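Local structure of Lpg2148(MvcA) (Legionella pneumophila subsp. pneumophila str. Philadelphia 1, 6K11) at residues M7-L12 / Q248-Q253; K11-S16 / D268-L273; Q73-V78 / L121-I126; D104-V109 / V327-T332; G230-T235 / E303-R308. The protein probably acts as an effector with a deamidase-like active site that removes ubiquitin from the host ubiquitin-conjugating enzyme UBE2N. All coordinates share one frame; numbering follows the deposited sequence.

Overall arrangement
Four of the five interactions reach one five-stranded antiparallel sheet. Interaction 3 sets helix 71-83 on one face of it, while interactions 4 and 5 bring helices 104-111 and 294-305 to phenylalanines of the other face. Interactions 1 and 2 both start from helix 4-19, the first reaching the edge strand 250-252 and the second the short helix 269-274. Interactions 1, 3 and 5 are buried, whereas 2 and 4 are only partly so. Chemistry follows place: aromatic rings meet in 1 and 5, aliphatic groups cover a ring in 4, an arginine spans helix and strand in 3, and interaction 2, between helix 4-19 and the start of helix 269-274, rests on salt bridges.

Interaction 1: residues M7-L12 / Q248-Q253; sequences MVHKKL and QFYPYQ
Two tyrosines of one strand hold a single imidazole in quite different ways: Tyr250 stacks on the His9 ring, and Tyr252 meets it at its edge. With CG anti to the backbone N (chi1 163°), the histidine side chain leaves helix 4-19 toward strand 250-252. The imidazole lies over a face of the Tyr250 ring in a displaced face-to-face stack, with 3.9 Å between the centroids and 21° between the planes. Its leading atom is CE1, which comes 3.5 Å from CG of Tyr250, so the overlap falls near the base of the phenol ring and along its CD1 side.

Tyr252 approaches in the plane of the imidazole. A hydrogen bond of 2.7 Å joins its OH to ND1 of His9, and the two rings, rim to rim, are almost coplanar at 8°. One helical turn on, Leu12 places CD2 3.5 Å from CE2 of Tyr252, giving the same ring an aliphatic neighbour. Beyond the two segments, Phe265 meets the Tyr252 ring, and Asp270 touches His9.

The stack and the in-plane bond would be expected to limit different motions of the imidazole, its tilt and its turning within the plane. Together they give the buried ND1 and the phenol oxygen a polar partner in each other, in a largely aromatic setting with the Asp270 carboxylate also beside the imidazole.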
# COMPACT_ATOMS: atom_id res chain seq x y z
N MET A 7 19.64 -12.53 15.26
CA MET A 7 19.96 -13.44 14.16
C MET A 7 18.83 -13.46 13.13
O MET A 7 19.09 -13.61 11.93
CB MET A 7 20.22 -14.85 14.70
CG MET A 7 21.54 -15.03 15.45
SD MET A 7 23.02 -14.81 14.42
CE MET A 7 23.44 -13.11 14.71
N VAL A 8 17.58 -13.33 13.58
CA VAL A 8 16.44 -13.22 12.68
C VAL A 8 16.63 -12.04 11.73
O VAL A 8 16.42 -12.15 10.52
CB VAL A 8 15.13 -13.09 13.47
CG1 VAL A 8 13.95 -12.71 12.56
CG2 VAL A 8 14.83 -14.38 14.25
N HIS A 9 17.00 -10.88 12.28
CA HIS A 9 17.20 -9.71 11.42
C HIS A 9 18.36 -9.92 10.45
O HIS A 9 18.25 -9.61 9.25
CB HIS A 9 17.43 -8.45 12.26
CG HIS A 9 18.04 -7.32 11.48
ND1 HIS A 9 17.30 -6.53 10.61
CD2 HIS A 9 19.31 -6.86 11.40
CE1 HIS A 9 18.09 -5.64 10.05
NE2 HIS A 9 19.31 -5.81 10.51
N LYS A 10 19.48 -10.44 10.95
CA LYS A 10 20.66 -10.62 10.10
C LYS A 10 20.35 -11.56 8.95
O LYS A 10 20.77 -11.32 7.80
CB LYS A 10 21.82 -11.14 10.94
CG LYS A 10 23.06 -11.52 10.17
CD LYS A 10 24.19 -11.82 11.17
CE LYS A 10 25.53 -12.04 10.49
NZ LYS A 10 26.52 -12.58 11.47
N LYS A 11 19.63 -12.63 9.22
CA LYS A 11 19.36 -13.65 8.21
C LYS A 11 18.31 -13.18 7.22
O LYS A 11 18.45 -13.40 6.01
CB LYS A 11 18.93 -14.95 8.89
CG LYS A 11 18.29 -16.00 8.00
CD LYS A 11 18.42 -17.39 8.64
CE LYS A 11 18.17 -18.51 7.63
NZ LYS A 11 19.12 -19.64 7.71
N LEU A 12 17.24 -12.54 7.71
CA LEU A 12 16.24 -11.99 6.81
C LEU A 12 16.87 -10.98 5.86
O LEU A 12 16.63 -11.01 4.64
CB LEU A 12 15.09 -11.37 7.62
CG LEU A 12 14.13 -10.51 6.79
CD1 LEU A 12 13.29 -11.38 5.87
CD2 LEU A 12 13.23 -9.61 7.65
N GLN A 248 17.63 -1.46 19.65
CA GLN A 248 17.74 -1.01 18.26
C GLN A 248 16.50 -1.45 17.50
O GLN A 248 15.93 -2.50 17.79
CB GLN A 248 19.00 -1.57 17.57
CG GLN A 248 20.29 -1.41 18.36
CD GLN A 248 20.85 -0.01 18.28
OE1 GLN A 248 20.37 0.83 17.53
NE2 GLN A 248 21.90 0.25 19.07
N PHE A 249 16.10 -0.64 16.52
CA PHE A 249 14.96 -0.95 15.66
C PHE A 249 15.41 -0.97 14.20
O PHE A 249 16.38 -0.29 13.83
CB PHE A 249 13.83 0.07 15.81
CG PHE A 249 13.99 1.32 14.96
CD1 PHE A 249 14.82 2.36 15.38
CD2 PHE A 249 13.31 1.46 13.75
CE1 PHE A 249 14.97 3.50 14.61
CE2 PHE A 249 13.47 2.61 12.98
CZ PHE A 249 14.29 3.64 13.42
N TYR A 250 14.71 -1.74 13.38
CA TYR A 250 15.04 -1.83 11.96
C TYR A 250 13.76 -1.72 11.15
O TYR A 250 12.87 -2.57 11.30
CB TYR A 250 15.78 -3.13 11.64
CG TYR A 250 17.07 -3.22 12.41
CD1 TYR A 250 18.23 -2.63 11.94
CD2 TYR A 250 17.11 -3.85 13.65
CE1 TYR A 250 19.42 -2.69 12.67
CE2 TYR A 250 18.28 -3.92 14.38
CZ TYR A 250 19.43 -3.34 13.89
OH TYR A 250 20.60 -3.40 14.62
N PRO A 251 13.61 -0.69 10.30
CA PRO A 251 12.45 -0.64 9.41
C PRO A 251 12.72 -1.40 8.13
O PRO A 251 13.83 -1.38 7.57
CB PRO A 251 12.29 0.87 9.14
CG PRO A 251 13.71 1.41 9.20
CD PRO A 251 14.48 0.50 10.17
N TYR A 252 11.67 -2.08 7.66
CA TYR A 252 11.68 -2.89 6.44
C TYR A 252 10.56 -2.42 5.53
O TYR A 252 9.42 -2.24 5.98
CB TYR A 252 11.45 -4.38 6.75
CG TYR A 252 12.35 -5.01 7.80
CD1 TYR A 252 13.66 -4.61 7.98
CD2 TYR A 252 11.86 -6.05 8.60
CE1 TYR A 252 14.48 -5.24 8.96
CE2 TYR A 252 12.64 -6.67 9.55
CZ TYR A 252 13.94 -6.27 9.73
OH TYR A 252 14.68 -6.92 10.69
N GLN A 253 10.85 -2.28 4.23
CA GLN A 253 9.77 -1.91 3.32
C GLN A 253 10.14 -2.15 1.86
O GLN A 253 11.32 -2.28 1.50
CB GLN A 253 9.40 -0.43 3.49
CG GLN A 253 10.54 0.53 3.09
CD GLN A 253 10.02 1.92 2.88
OE1 GLN A 253 9.44 2.51 3.79
NE2 GLN A 253 10.19 2.45 1.68

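Interaction 2: residues K11-S16 / D268-L273; sequences KLKSMS and DKDEYL
The ammonium group of Lys13 sits among three carboxylates, and each makes a salt bridge to it. Asp268 OD1 lies 2.8 Å from NZ of Lys13 and uses its anti lone pair. Asp270 offers OD1 at the same distance from Lys13 NZ, through the syn lone pair, while its OD2 adds a weak bond. Glu271 OE1 is 2.9 Å from Lys13 NZ, which stands above the carboxylate plane, 40° out of it.

A fully extended chain carries NZ across from helix 4-19, with Phe265 packed against it. Asp270 comes from the opposite direction, CG tucked between backbone N and carbonyl carbon (chi1 66°) and OD2 reaching back beside CD of Lys13, whereas Asp268 crosses it at about a right angle. A tight junction places the acids: Asp268 has positive phi in the Schellman motif that ends helix 261-266. It is also the N-cap residue of helix 269-274, but its carboxylate makes no capping bond and turns to the lysine.

The result is an interhelical salt-bridge network, one lysine against the acidic N-cap and first turn of a helix.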
# COMPACT_ATOMS: atom_id res chain seq x y z
N LYS A 11 19.63 -12.63 9.22
CA LYS A 11 19.36 -13.65 8.21
C LYS A 11 18.31 -13.18 7.22
O LYS A 11 18.45 -13.40 6.01
CB LYS A 11 18.93 -14.95 8.89
CG LYS A 11 18.29 -16.00 8.00
CD LYS A 11 18.42 -17.39 8.64
CE LYS A 11 18.17 -18.51 7.63
NZ LYS A 11 19.12 -19.64 7.71
N LEU A 12 17.24 -12.54 7.71
CA LEU A 12 16.24 -11.99 6.81
C LEU A 12 16.87 -10.98 5.86
O LEU A 12 16.63 -11.01 4.64
CB LEU A 12 15.09 -11.37 7.62
CG LEU A 12 14.13 -10.51 6.79
CD1 LEU A 12 13.29 -11.38 5.87
CD2 LEU A 12 13.23 -9.61 7.65
N LYS A 13 17.72 -10.10 6.39
CA LYS A 13 18.35 -9.09 5.55
C LYS A 13 19.31 -9.74 4.55
O LYS A 13 19.28 -9.43 3.35
CB LYS A 13 19.09 -8.06 6.41
CG LYS A 13 19.98 -7.12 5.60
CD LYS A 13 20.38 -5.90 6.40
CE LYS A 13 21.20 -4.94 5.54
NZ LYS A 13 21.47 -3.67 6.25
N SER A 14 20.16 -10.67 5.02
CA SER A 14 21.13 -11.28 4.12
C SER A 14 20.43 -12.06 3.00
O SER A 14 20.82 -11.98 1.83
CB SER A 14 22.08 -12.18 4.92
OG SER A 14 23.01 -12.80 4.06
N MET A 15 19.37 -12.79 3.34
CA MET A 15 18.66 -13.62 2.37
C MET A 15 17.90 -12.76 1.35
O MET A 15 17.88 -13.08 0.16
CB MET A 15 17.68 -14.56 3.08
CG MET A 15 18.33 -15.79 3.81
SD MET A 15 17.09 -16.88 4.57
CE MET A 15 16.17 -17.37 3.12
N SER A 16 17.23 -11.71 1.82
CA SER A 16 16.54 -10.82 0.89
C SER A 16 17.52 -10.11 -0.06
O SER A 16 17.25 -9.98 -1.26
CB SER A 16 15.70 -9.81 1.67
OG SER A 16 15.10 -8.88 0.76
N ASP A 268 21.02 -0.65 2.64
CA ASP A 268 21.27 -0.46 4.08
C ASP A 268 20.51 0.76 4.63
O ASP A 268 20.92 1.37 5.63
CB ASP A 268 22.77 -0.31 4.41
CG ASP A 268 23.60 -1.50 3.97
OD1 ASP A 268 23.26 -2.64 4.35
OD2 ASP A 268 24.60 -1.29 3.24
N LYS A 269 19.40 1.14 3.99
CA LYS A 269 18.62 2.22 4.57
C LYS A 269 17.97 1.80 5.88
O LYS A 269 17.65 2.66 6.70
CB LYS A 269 17.55 2.73 3.59
CG LYS A 269 16.85 3.99 4.08
CD LYS A 269 16.28 4.82 2.96
CE LYS A 269 15.37 5.89 3.54
NZ LYS A 269 14.89 6.82 2.47
N ASP A 270 17.79 0.49 6.10
CA ASP A 270 17.33 0.03 7.40
C ASP A 270 18.32 0.41 8.50
O ASP A 270 17.93 0.90 9.57
CB ASP A 270 17.08 -1.49 7.38
CG ASP A 270 18.36 -2.32 7.17
OD1 ASP A 270 19.17 -2.02 6.26
OD2 ASP A 270 18.55 -3.31 7.91
N GLU A 271 19.62 0.20 8.25
CA GLU A 271 20.64 0.51 9.25
C GLU A 271 20.82 2.01 9.39
O GLU A 271 21.00 2.52 10.51
CB GLU A 271 21.98 -0.14 8.87
CG GLU A 271 21.96 -1.67 8.94
CD GLU A 271 23.34 -2.30 8.79
OE1 GLU A 271 23.41 -3.48 8.38
OE2 GLU A 271 24.35 -1.61 9.09
N TYR A 272 20.77 2.73 8.27
CA TYR A 272 20.84 4.19 8.31
C TYR A 272 19.77 4.77 9.23
O TYR A 272 20.07 5.58 10.12
CB TYR A 272 20.69 4.76 6.90
CG TYR A 272 20.86 6.27 6.87
CD1 TYR A 272 22.13 6.85 6.95
CD2 TYR A 272 19.75 7.11 6.79
CE1 TYR A 272 22.29 8.23 6.95
CE2 TYR A 272 19.91 8.50 6.78
CZ TYR A 272 21.17 9.04 6.86
OH TYR A 272 21.30 10.41 6.85
N LEU A 273 18.52 4.36 9.04
CA LEU A 273 17.45 4.95 9.84
C LEU A 273 17.50 4.44 11.27
O LEU A 273 17.17 5.18 12.20
CB LEU A 273 16.08 4.67 9.21
CG LEU A 273 15.82 5.39 7.88
CD1 LEU A 273 14.60 4.76 7.19
CD2 LEU A 273 15.64 6.92 8.07

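Interaction 3: residues Q73-V78 / L121-I126; sequences QASNDV and LIRFEI
Helix 73-78 and strand 121-126 run nearly antiparallel, at 165°, with their axes 10.2 Å apart. The backbones come nearest at Ser75 and Arg123, whose CA atoms are 7.4 Å from each other.

Arg123 carries most of the contact. Its chain is extended from CG to NE, which lifts the guanidinium across to the helix. There CB of Ser75 lies over the centre of the group, 3.5 Å from CZ of Arg123. At the guanidinium edge, both terminal nitrogens grip one oxygen: OD1 of Asn76 is 2.8 Å from NH1 and 3.0 Å from NH2 of Arg123. The NH1 bond lies in the carbonyl plane, but NH2 stands above it, because the amide and guanidinium planes are turned 50° apart. Although the CB of Asn76 points away from the strand, its amide comes back to meet the arginine. Ser75 OG turns elsewhere and bonds to Ser233 OG. Farther along, CG1 of Val78 packs on CD1 of Leu121 at 4.2 Å.

Helix 71-83, with Cys71 at its start, thus lies along the central antiparallel sheet, an arrangement consistent with the papain-like fold of cysteine-dependent deamidases.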
# COMPACT_ATOMS: atom_id res chain seq x y z
N GLN A 73 2.70 -6.16 0.10
CA GLN A 73 3.28 -7.48 -0.15
C GLN A 73 4.54 -7.71 0.67
O GLN A 73 4.73 -8.80 1.22
CB GLN A 73 3.62 -7.63 -1.64
CG GLN A 73 2.42 -7.68 -2.55
CD GLN A 73 2.82 -7.82 -4.01
OE1 GLN A 73 3.63 -7.06 -4.53
NE2 GLN A 73 2.24 -8.82 -4.68
N ALA A 74 5.43 -6.73 0.73
CA ALA A 74 6.65 -6.89 1.52
C ALA A 74 6.32 -7.08 3.00
O ALA A 74 6.91 -7.93 3.68
CB ALA A 74 7.58 -5.69 1.31
N SER A 75 5.41 -6.25 3.53
CA SER A 75 4.99 -6.41 4.92
C SER A 75 4.36 -7.78 5.15
O SER A 75 4.56 -8.39 6.21
CB SER A 75 4.00 -5.30 5.30
OG SER A 75 4.65 -4.04 5.33
N ASN A 76 3.55 -8.25 4.19
CA ASN A 76 2.93 -9.57 4.32
C ASN A 76 3.99 -10.67 4.39
O ASN A 76 3.85 -11.62 5.17
CB ASN A 76 1.97 -9.84 3.16
CG ASN A 76 0.67 -9.04 3.25
OD1 ASN A 76 0.36 -8.41 4.26
ND2 ASN A 76 -0.12 -9.09 2.19
N ASP A 77 5.06 -10.53 3.59
CA ASP A 77 6.16 -11.50 3.59
C ASP A 77 6.91 -11.47 4.92
O ASP A 77 7.27 -12.52 5.46
CB ASP A 77 7.14 -11.21 2.46
CG ASP A 77 6.62 -11.62 1.10
OD1 ASP A 77 5.54 -12.25 1.03
OD2 ASP A 77 7.30 -11.30 0.09
N VAL A 78 7.26 -10.27 5.40
CA VAL A 78 7.95 -10.15 6.68
C VAL A 78 7.11 -10.80 7.79
O VAL A 78 7.63 -11.58 8.60
CB VAL A 78 8.27 -8.68 6.99
CG1 VAL A 78 8.77 -8.53 8.42
CG2 VAL A 78 9.34 -8.16 6.02
N LEU A 121 7.56 -7.10 16.75
CA LEU A 121 7.29 -6.75 15.36
C LEU A 121 6.14 -5.76 15.35
O LEU A 121 5.07 -6.03 15.92
CB LEU A 121 6.94 -7.99 14.53
CG LEU A 121 6.47 -7.72 13.09
CD1 LEU A 121 7.60 -7.14 12.25
CD2 LEU A 121 5.94 -8.98 12.43
N ILE A 122 6.36 -4.61 14.73
CA ILE A 122 5.33 -3.58 14.58
C ILE A 122 5.03 -3.45 13.09
O ILE A 122 5.95 -3.36 12.27
CB ILE A 122 5.79 -2.24 15.16
CG1 ILE A 122 6.44 -2.42 16.53
CG2 ILE A 122 4.61 -1.26 15.20
CD1 ILE A 122 7.19 -1.19 16.98
N ARG A 123 3.75 -3.46 12.75
CA ARG A 123 3.33 -3.21 11.38
C ARG A 123 2.62 -1.87 11.35
O ARG A 123 1.76 -1.60 12.19
CB ARG A 123 2.40 -4.32 10.86
CG ARG A 123 1.96 -4.09 9.43
CD ARG A 123 1.28 -5.29 8.78
NE ARG A 123 0.88 -4.99 7.39
CZ ARG A 123 0.75 -5.91 6.43
NH1 ARG A 123 1.01 -7.19 6.68
NH2 ARG A 123 0.39 -5.54 5.21
N PHE A 124 3.00 -1.02 10.39
CA PHE A 124 2.44 0.32 10.25
C PHE A 124 1.66 0.44 8.96
O PHE A 124 2.02 -0.16 7.94
CB PHE A 124 3.51 1.41 10.23
CG PHE A 124 4.25 1.57 11.51
CD1 PHE A 124 5.37 0.79 11.78
CD2 PHE A 124 3.84 2.51 12.45
CE1 PHE A 124 6.07 0.95 12.97
CE2 PHE A 124 4.54 2.67 13.64
CZ PHE A 124 5.66 1.88 13.89
N GLU A 125 0.62 1.27 8.99
CA GLU A 125 -0.13 1.65 7.80
C GLU A 125 -0.28 3.16 7.78
O GLU A 125 -0.66 3.76 8.79
CB GLU A 125 -1.49 0.95 7.77
CG GLU A 125 -2.29 1.21 6.49
CD GLU A 125 -1.85 0.33 5.33
OE1 GLU A 125 -1.19 -0.72 5.56
OE2 GLU A 125 -2.17 0.70 4.16
N ILE A 126 0.05 3.78 6.65
CA ILE A 126 -0.13 5.22 6.47
C ILE A 126 -1.29 5.41 5.50
O ILE A 126 -1.27 4.86 4.40
CB ILE A 126 1.13 5.90 5.92
CG1 ILE A 126 2.39 5.44 6.66
CG2 ILE A 126 0.98 7.43 5.93
CD1 ILE A 126 2.56 6.06 8.00

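Interaction 4: residues D104-V109 / V327-T332; sequences DNLKNV and VKFKIT
Leu106 lies over one face of the Phe329 ring, its CD1 4.2 Å from the ring centroid and 26° off the normal in a CH-pi contact. CB of Leu106 lies over the same face, 3.9 Å from CZ of Phe329. Leucine and phenylalanine slide past each other in opposite directions, with the leucine CD1 over the CD1/CE1 side of the ring and its CB over the CZ/CE2 side.

Asn105 has CG between backbone N and carbonyl carbon (chi1 54°), which brings its amide to the ring edge although its CB does not point at the strand. ND2 is 3.8 Å from CE2 of Phe329, the amide at 85° to the ring plane. ND2 bonds to Ala98 O and OD1 to Ser100 N, which fixes the group's rotation. A turn on, Val109 CG1 and Ile331 CD1 meet tip to tip at 4.1 Å.

The segment 104-109 runs at 20° to strand 327-332. Leu106 also touches Phe124 of the adjacent strand and Ile282 of helix 278-288, which places helix 104-111 on the sheet face opposite helix 71-83.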
# COMPACT_ATOMS: atom_id res chain seq x y z
N ASP A 104 2.87 8.85 22.01
CA ASP A 104 3.06 8.34 23.36
C ASP A 104 2.53 6.92 23.51
O ASP A 104 3.13 6.11 24.22
CB ASP A 104 2.37 9.25 24.38
CG ASP A 104 2.92 10.65 24.37
OD1 ASP A 104 4.14 10.81 24.62
OD2 ASP A 104 2.14 11.59 24.13
N ASN A 105 1.40 6.61 22.86
CA ASN A 105 0.80 5.30 23.10
C ASN A 105 1.71 4.18 22.61
O ASN A 105 1.83 3.14 23.27
CB ASN A 105 -0.59 5.21 22.46
CG ASN A 105 -0.60 5.57 20.98
OD1 ASN A 105 0.34 6.16 20.45
ND2 ASN A 105 -1.69 5.22 20.31
N LEU A 106 2.40 4.39 21.49
CA LEU A 106 3.38 3.41 21.03
C LEU A 106 4.65 3.47 21.87
O LEU A 106 5.22 2.42 22.21
CB LEU A 106 3.70 3.63 19.54
CG LEU A 106 4.77 2.71 18.94
CD1 LEU A 106 4.43 1.24 19.16
CD2 LEU A 106 4.97 3.02 17.44
N LYS A 107 5.11 4.67 22.22
CA LYS A 107 6.31 4.79 23.04
C LYS A 107 6.13 4.08 24.38
O LYS A 107 7.01 3.33 24.81
CB LYS A 107 6.66 6.26 23.25
CG LYS A 107 7.21 6.95 22.00
CD LYS A 107 8.28 7.97 22.34
CE LYS A 107 7.91 9.36 21.86
NZ LYS A 107 8.93 10.35 22.32
N ASN A 108 4.97 4.26 25.02
CA ASN A 108 4.78 3.67 26.34
C ASN A 108 4.63 2.15 26.27
O ASN A 108 5.02 1.46 27.21
CB ASN A 108 3.57 4.31 27.03
CG ASN A 108 3.83 5.76 27.41
OD1 ASN A 108 4.98 6.16 27.63
ND2 ASN A 108 2.77 6.56 27.48
N VAL A 109 4.08 1.63 25.17
CA VAL A 109 4.06 0.18 24.98
C VAL A 109 5.48 -0.38 24.96
O VAL A 109 5.77 -1.42 25.56
CB VAL A 109 3.30 -0.18 23.69
CG1 VAL A 109 3.52 -1.64 23.33
CG2 VAL A 109 1.82 0.09 23.85
N VAL A 327 -1.22 7.85 10.80
CA VAL A 327 -0.38 6.69 11.05
C VAL A 327 -1.10 5.79 12.04
O VAL A 327 -1.57 6.26 13.08
CB VAL A 327 1.00 7.11 11.61
CG1 VAL A 327 1.92 5.90 11.72
CG2 VAL A 327 1.63 8.21 10.76
N LYS A 328 -1.20 4.51 11.71
CA LYS A 328 -1.76 3.51 12.61
C LYS A 328 -0.81 2.32 12.65
O LYS A 328 -0.02 2.10 11.72
CB LYS A 328 -3.17 3.06 12.19
CG LYS A 328 -3.32 2.68 10.73
CD LYS A 328 -4.79 2.63 10.26
CE LYS A 328 -4.88 1.88 8.93
NZ LYS A 328 -6.14 2.07 8.16
N PHE A 329 -0.90 1.54 13.73
CA PHE A 329 0.08 0.50 13.99
C PHE A 329 -0.58 -0.64 14.76
O PHE A 329 -1.62 -0.47 15.40
CB PHE A 329 1.27 1.03 14.80
CG PHE A 329 0.91 1.36 16.22
CD1 PHE A 329 1.03 0.40 17.22
CD2 PHE A 329 0.43 2.61 16.56
CE1 PHE A 329 0.68 0.68 18.53
CE2 PHE A 329 0.08 2.91 17.87
CZ PHE A 329 0.20 1.94 18.86
N LYS A 330 0.06 -1.79 14.68
CA LYS A 330 -0.29 -2.94 15.49
C LYS A 330 1.01 -3.68 15.80
O LYS A 330 1.97 -3.63 15.02
CB LYS A 330 -1.29 -3.84 14.78
CG LYS A 330 -0.79 -4.42 13.48
CD LYS A 330 -1.72 -5.53 13.02
CE LYS A 330 -2.26 -5.31 11.64
NZ LYS A 330 -3.56 -6.00 11.42
N ILE A 331 1.05 -4.35 16.95
CA ILE A 331 2.31 -4.86 17.47
C ILE A 331 2.10 -6.26 18.03
O ILE A 331 1.04 -6.59 18.55
CB ILE A 331 2.89 -3.88 18.53
CG1 ILE A 331 4.24 -4.37 19.03
CG2 ILE A 331 1.89 -3.67 19.67
CD1 ILE A 331 4.99 -3.35 19.88
N THR A 332 3.14 -7.09 17.90
CA THR A 332 3.10 -8.44 18.43
C THR A 332 4.50 -8.86 18.82
O THR A 332 5.51 -8.30 18.36
CB THR A 332 2.51 -9.43 17.42
OG1 THR A 332 2.54 -10.75 17.98
CG2 THR A 332 3.33 -9.43 16.12

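Interaction 5: residues G230-T235 / E303-R308; sequences GSHSFT and EFFSKR
NE2 of His232 is hydrogen-bonded to OE1 of Gln253, while the same imidazole turns its edge toward the face of Phe305. The ring centroids are 4.6 Å apart and the planes 61° apart, an edge-to-face pair in which His232 CD2 comes 3.5 Å from CG of Phe305. The opposite face of that phenyl ring is covered by CB of Phe304, so the ring is held between helix and strand.

Phe234, its CG between backbone N and carbonyl carbon (chi1 63°), meets the far end of the phenyl: CE1 of Phe305 lies over one face of the Phe234 ring, 3.6 Å from CE1 of Phe234. These planes make 45°, an oblique meeting.

The imidazole springs from a classic beta bulge, in which Ser231 and His232 both face Ile126. His232 also touches Cys71. Cysteine, histidine and glutamine in this order are consistent with the catalytic triad of Cif-type deamidases; Phe305 would then be second shell, its ring against the histidine and its carbonyl oxygen bonded to NE2 of Gln253.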
# COMPACT_ATOMS: atom_id res chain seq x y z
N GLY A 230 -5.22 3.77 1.72
CA GLY A 230 -3.86 3.33 1.99
C GLY A 230 -2.81 4.06 1.16
O GLY A 230 -2.92 4.15 -0.06
N SER A 231 -1.80 4.61 1.83
CA SER A 231 -0.69 5.27 1.17
C SER A 231 0.60 4.45 1.23
O SER A 231 1.35 4.42 0.25
CB SER A 231 -0.44 6.65 1.80
OG SER A 231 0.57 7.38 1.12
N HIS A 232 0.85 3.76 2.33
CA HIS A 232 2.12 3.06 2.50
C HIS A 232 1.96 2.07 3.63
O HIS A 232 1.09 2.22 4.50
CB HIS A 232 3.27 4.05 2.75
CG HIS A 232 4.64 3.43 2.74
ND1 HIS A 232 5.00 2.45 1.85
CD2 HIS A 232 5.73 3.67 3.51
CE1 HIS A 232 6.26 2.09 2.08
NE2 HIS A 232 6.73 2.82 3.07
N SER A 233 2.79 1.03 3.59
CA SER A 233 2.82 -0.02 4.59
C SER A 233 4.28 -0.34 4.87
O SER A 233 5.10 -0.29 3.95
CB SER A 233 2.09 -1.27 4.08
OG SER A 233 2.48 -2.43 4.80
N PHE A 234 4.62 -0.61 6.12
CA PHE A 234 5.97 -1.04 6.45
C PHE A 234 5.95 -1.71 7.81
O PHE A 234 4.95 -1.68 8.53
CB PHE A 234 6.99 0.12 6.42
CG PHE A 234 6.75 1.22 7.44
CD1 PHE A 234 5.82 2.23 7.19
CD2 PHE A 234 7.50 1.28 8.62
CE1 PHE A 234 5.62 3.26 8.11
CE2 PHE A 234 7.31 2.31 9.53
CZ PHE A 234 6.36 3.30 9.28
N THR A 235 7.07 -2.34 8.15
CA THR A 235 7.21 -2.99 9.43
C THR A 235 8.48 -2.49 10.10
O THR A 235 9.39 -1.96 9.46
CB THR A 235 7.23 -4.53 9.29
OG1 THR A 235 8.23 -4.91 8.33
CG2 THR A 235 5.88 -5.04 8.83
N GLU A 303 12.20 11.33 3.56
CA GLU A 303 13.30 10.88 4.42
C GLU A 303 13.11 9.43 4.85
O GLU A 303 14.06 8.63 4.83
CB GLU A 303 13.43 11.78 5.65
CG GLU A 303 14.56 11.39 6.63
CD GLU A 303 14.60 12.26 7.90
OE1 GLU A 303 13.71 13.13 8.09
OE2 GLU A 303 15.53 12.09 8.72
N PHE A 304 11.89 9.06 5.27
CA PHE A 304 11.70 7.72 5.81
C PHE A 304 11.47 6.67 4.73
O PHE A 304 11.87 5.51 4.91
CB PHE A 304 10.53 7.71 6.80
CG PHE A 304 10.89 8.26 8.17
CD1 PHE A 304 12.14 8.81 8.41
CD2 PHE A 304 9.95 8.25 9.20
CE1 PHE A 304 12.48 9.31 9.68
CE2 PHE A 304 10.27 8.75 10.47
CZ PHE A 304 11.54 9.27 10.71
N PHE A 305 10.82 7.02 3.61
CA PHE A 305 10.26 6.00 2.72
C PHE A 305 10.80 6.02 1.29
O PHE A 305 10.43 5.15 0.49
CB PHE A 305 8.72 6.12 2.67
CG PHE A 305 8.05 6.19 4.03
CD1 PHE A 305 8.43 5.34 5.06
CD2 PHE A 305 7.04 7.11 4.28
CE1 PHE A 305 7.84 5.42 6.32
CE2 PHE A 305 6.42 7.18 5.53
CZ PHE A 305 6.83 6.32 6.55
N SER A 306 11.66 6.97 0.92
CA SER A 306 12.18 6.96 -0.44
C SER A 306 13.20 5.84 -0.60
O SER A 306 13.78 5.34 0.36
CB SER A 306 12.85 8.30 -0.79
OG SER A 306 14.16 8.35 -0.25
N LYS A 307 13.44 5.45 -1.85
CA LYS A 307 14.65 4.71 -2.17
C LYS A 307 15.88 5.51 -1.70
O LYS A 307 15.93 6.73 -1.84
CB LYS A 307 14.72 4.49 -3.68
CG LYS A 307 15.89 3.63 -4.15
CD LYS A 307 15.88 3.52 -5.67
CE LYS A 307 16.94 2.53 -6.19
NZ LYS A 307 17.08 2.66 -7.68
N ARG A 308 16.88 4.81 -1.15
CA ARG A 308 18.04 5.52 -0.63
C ARG A 308 18.73 6.30 -1.74
O ARG A 308 18.94 5.79 -2.84
CB ARG A 308 19.03 4.55 0.04
CG ARG A 308 20.01 5.30 0.94
CD ARG A 308 20.91 4.41 1.78
NE ARG A 308 21.69 5.26 2.68
CZ ARG A 308 22.72 4.86 3.42
NH1 ARG A 308 23.12 3.60 3.40
NH2 ARG A 308 23.36 5.76 4.18